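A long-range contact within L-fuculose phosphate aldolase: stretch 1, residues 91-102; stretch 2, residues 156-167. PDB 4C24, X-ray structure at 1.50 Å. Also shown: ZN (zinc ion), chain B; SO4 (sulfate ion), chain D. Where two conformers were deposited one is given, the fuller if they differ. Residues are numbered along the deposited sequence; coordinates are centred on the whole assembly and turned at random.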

# COMPACT_ATOMS: atom_id res chain seq x y z
N ASP A 91 23.66 8.58 26.98
CA ASP A 91 23.34 7.60 28.02
C ASP A 91 21.87 7.17 27.99
O ASP A 91 21.48 6.22 28.69
CB ASP A 91 23.72 8.15 29.41
CG ASP A 91 23.08 9.50 29.71
OD1 ASP A 91 22.32 10.01 28.86
OD2 ASP A 91 23.32 10.04 30.81
N ASP A 92 21.05 7.89 27.22
CA ASP A 92 19.61 7.67 27.17
C ASP A 92 19.12 6.73 26.07
O ASP A 92 17.90 6.55 25.91
CB ASP A 92 18.86 9.02 27.08
CG ASP A 92 19.23 9.83 25.82
OD1 ASP A 92 20.32 9.65 25.25
OD2 ASP A 92 18.41 10.70 25.43
N ILE A 93 20.05 6.15 25.32
CA ILE A 93 19.74 5.33 24.16
C ILE A 93 20.42 3.99 24.36
O ILE A 93 21.63 3.94 24.46
CB ILE A 93 20.29 5.98 22.86
CG1 ILE A 93 19.58 7.30 22.57
CG2 ILE A 93 20.17 5.02 21.69
CD1 ILE A 93 18.07 7.18 22.48
N ASP A 94 19.64 2.91 24.43
CA ASP A 94 20.23 1.56 24.57
C ASP A 94 19.88 0.62 23.40
O ASP A 94 20.27 -0.56 23.39
CB ASP A 94 19.83 0.90 25.90
CG ASP A 94 20.47 1.56 27.12
OD1 ASP A 94 21.40 2.37 26.97
OD2 ASP A 94 20.04 1.26 28.25
N ALA A 95 19.12 1.12 22.43
CA ALA A 95 18.79 0.32 21.27
C ALA A 95 18.57 1.26 20.11
O ALA A 95 18.01 2.34 20.31
CB ALA A 95 17.54 -0.51 21.51
N ILE A 96 19.00 0.84 18.92
CA ILE A 96 18.96 1.70 17.73
C ILE A 96 18.49 0.90 16.54
O ILE A 96 18.92 -0.27 16.33
CB ILE A 96 20.35 2.28 17.44
CG1 ILE A 96 20.73 3.21 18.58
CG2 ILE A 96 20.38 3.06 16.11
CD1 ILE A 96 22.16 3.73 18.54
N ILE A 97 17.64 1.51 15.73
CA ILE A 97 17.24 0.91 14.48
C ILE A 97 17.51 1.88 13.37
O ILE A 97 17.16 3.08 13.50
CB ILE A 97 15.74 0.53 14.48
CG1 ILE A 97 15.47 -0.54 15.58
CG2 ILE A 97 15.32 0.06 13.10
CD1 ILE A 97 14.01 -0.90 15.72
N HIS A 98 18.16 1.39 12.32
CA HIS A 98 18.32 2.16 11.07
C HIS A 98 17.53 1.45 9.98
O HIS A 98 17.60 0.21 9.81
CB HIS A 98 19.79 2.28 10.71
CG HIS A 98 20.04 2.69 9.29
ND1 HIS A 98 19.69 3.93 8.80
CD2 HIS A 98 20.62 2.03 8.25
CE1 HIS A 98 20.03 4.01 7.52
NE2 HIS A 98 20.62 2.88 7.16
N ALA A 99 16.75 2.23 9.23
CA ALA A 99 15.92 1.67 8.20
C ALA A 99 15.84 2.59 7.00
O ALA A 99 16.04 3.79 7.16
CB ALA A 99 14.53 1.39 8.74
N HIS A 100 15.59 2.03 5.83
CA HIS A 100 15.28 2.82 4.63
C HIS A 100 13.78 2.70 4.46
O HIS A 100 13.29 1.76 3.83
CB HIS A 100 16.01 2.28 3.42
CG HIS A 100 17.51 2.23 3.57
ND1 HIS A 100 18.35 2.01 2.51
CD2 HIS A 100 18.31 2.38 4.66
CE1 HIS A 100 19.60 1.97 2.94
NE2 HIS A 100 19.60 2.24 4.24
N THR A 101 13.05 3.58 5.13
CA THR A 101 11.60 3.54 5.04
C THR A 101 11.11 4.33 3.82
O THR A 101 11.90 4.64 2.90
CB THR A 101 10.96 3.99 6.36
OG1 THR A 101 11.24 5.39 6.55
CG2 THR A 101 11.46 3.15 7.55
N THR A 102 9.82 4.59 3.75
CA THR A 102 9.33 5.32 2.57
C THR A 102 9.34 6.84 2.72
O THR A 102 10.25 7.51 2.19
CB THR A 102 7.97 4.82 2.12
OG1 THR A 102 8.06 3.40 1.94
CG2 THR A 102 7.55 5.48 0.80
N LEU A 156 16.78 11.98 10.31
CA LEU A 156 16.83 11.59 8.92
C LEU A 156 18.26 11.67 8.37
O LEU A 156 19.02 12.60 8.68
CB LEU A 156 15.87 12.45 8.08
CG LEU A 156 14.42 12.59 8.57
CD1 LEU A 156 13.61 13.50 7.66
CD2 LEU A 156 13.80 11.20 8.72
N LEU A 157 18.63 10.69 7.56
CA LEU A 157 19.95 10.63 6.97
C LEU A 157 19.79 10.99 5.51
O LEU A 157 19.09 10.32 4.75
CB LEU A 157 20.51 9.21 7.08
CG LEU A 157 20.53 8.67 8.50
CD1 LEU A 157 20.99 7.21 8.47
CD2 LEU A 157 21.36 9.52 9.46
N ALA A 158 20.42 12.11 5.12
CA ALA A 158 20.22 12.66 3.81
C ALA A 158 20.39 11.64 2.67
O ALA A 158 21.40 10.95 2.60
CB ALA A 158 21.18 13.82 3.62
N ASN A 159 19.39 11.54 1.80
CA ASN A 159 19.48 10.68 0.62
C ASN A 159 19.66 9.22 1.00
O ASN A 159 20.24 8.45 0.24
CB ASN A 159 20.59 11.13 -0.35
CG ASN A 159 20.35 12.52 -0.86
OD1 ASN A 159 19.60 12.74 -1.81
ND2 ASN A 159 20.97 13.45 -0.22
N HIS A 160 19.13 8.87 2.16
CA HIS A 160 19.47 7.56 2.74
C HIS A 160 18.34 6.92 3.51
O HIS A 160 17.79 5.90 3.07
CB HIS A 160 20.72 7.71 3.60
CG HIS A 160 21.28 6.42 4.11
ND1 HIS A 160 22.59 6.27 4.46
CD2 HIS A 160 20.68 5.21 4.33
CE1 HIS A 160 22.79 5.02 4.89
NE2 HIS A 160 21.64 4.37 4.82
N GLY A 161 17.97 7.48 4.65
CA GLY A 161 16.94 6.84 5.47
C GLY A 161 16.78 7.46 6.83
O GLY A 161 16.87 8.68 6.98
N ILE A 162 16.53 6.64 7.83
CA ILE A 162 16.23 7.12 9.15
C ILE A 162 17.05 6.33 10.16
O ILE A 162 17.41 5.17 9.91
CB ILE A 162 14.72 6.96 9.45
CG1 ILE A 162 14.29 7.65 10.74
CG2 ILE A 162 14.32 5.48 9.50
CD1 ILE A 162 12.80 7.65 10.98
N LEU A 163 17.35 6.98 11.27
CA LEU A 163 17.96 6.37 12.43
C LEU A 163 17.11 6.74 13.64
O LEU A 163 16.75 7.91 13.83
CB LEU A 163 19.39 6.87 12.63
CG LEU A 163 20.29 6.19 13.67
CD1 LEU A 163 20.75 4.86 13.09
CD2 LEU A 163 21.53 7.03 14.01
N ALA A 164 16.78 5.76 14.48
CA ALA A 164 16.05 6.04 15.70
C ALA A 164 16.67 5.28 16.87
O ALA A 164 17.23 4.22 16.67
CB ALA A 164 14.58 5.66 15.56
N GLY A 165 16.53 5.84 18.06
CA GLY A 165 17.05 5.21 19.26
C GLY A 165 16.11 5.34 20.43
O GLY A 165 15.33 6.29 20.53
N ALA A 166 16.17 4.36 21.33
CA ALA A 166 15.36 4.42 22.53
C ALA A 166 15.96 3.52 23.58
O ALA A 166 17.06 3.02 23.41
CB ALA A 166 13.93 4.00 22.23
N GLN A 167 15.23 3.37 24.68
CA GLN A 167 15.67 2.57 25.82
C GLN A 167 15.76 1.07 25.52
O GLN A 167 16.52 0.35 26.18
CB GLN A 167 14.75 2.80 27.02
ZN ZN B . 21.26 2.47 5.33
S SO4 D . 3.81 3.20 1.81
O1 SO4 D . 5.23 2.83 1.98
O2 SO4 D . 3.03 1.94 1.91
O3 SO4 D . 3.47 4.10 2.92
O4 SO4 D . 3.61 3.86 0.50
O HOH W 1 23.15 1.62 5.13

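How do the two backbones run past each other? Strands 95-99 and 161-166 lie antiparallel, their directions 165° apart and their axes approaching to 4.7 Å. Ala 95, Ile 97 and Ala 99 face Ala 166, Ala 164 and Ile 162 as hydrogen-bonded pairs, each giving and receiving one bond. For Ile 97, N to Ala 164 O and Ala 164 N to Ile 97 O both span 2.9 Å. Beyond the strand, Asp 94 N also reaches Ala 166 O at 2.8 Å, so that carbonyl accepts two amide protons.

What fills the sheet's two faces? Ile 96, His 98 and Leu 163 share one face, where Ile 96 CG2 meets Leu 163 CD1 at 3.5 Å in an apolar contact. On the other, Ala 99 CB lies 4.2 Å from Ile 162 CG2, among small or aliphatic neighbors.

Why does glycine suit position 165? It pairs with Ile 96 where the CA atoms come within 4.3 Å, and Ile 93 folds its CD1 to 3.4 Å from Gly 165 C. A CB here would lie 2.8 Å from Ile 93 CG2, a clash.

How does zinc tie the stretches together? His 98 and His 100 from the first stretch and His 160 from the second each bind it through NE2 at 2.0 Å, and a water, its O 2.1 Å from ZN, is the fourth ligand. The NE2 atoms of His 98 and His 160 are 3.0 Å apart because they share the metal, not a hydrogen bond.

What orients the ring of His 98? Its ND1 donates to Ile 162 O at 2.8 Å, leaving NE2 free to give its lone pair to zinc. The same carbonyl accepts Ala 99 N at 3.1 Å, linking the metal site directly to the strand pairing.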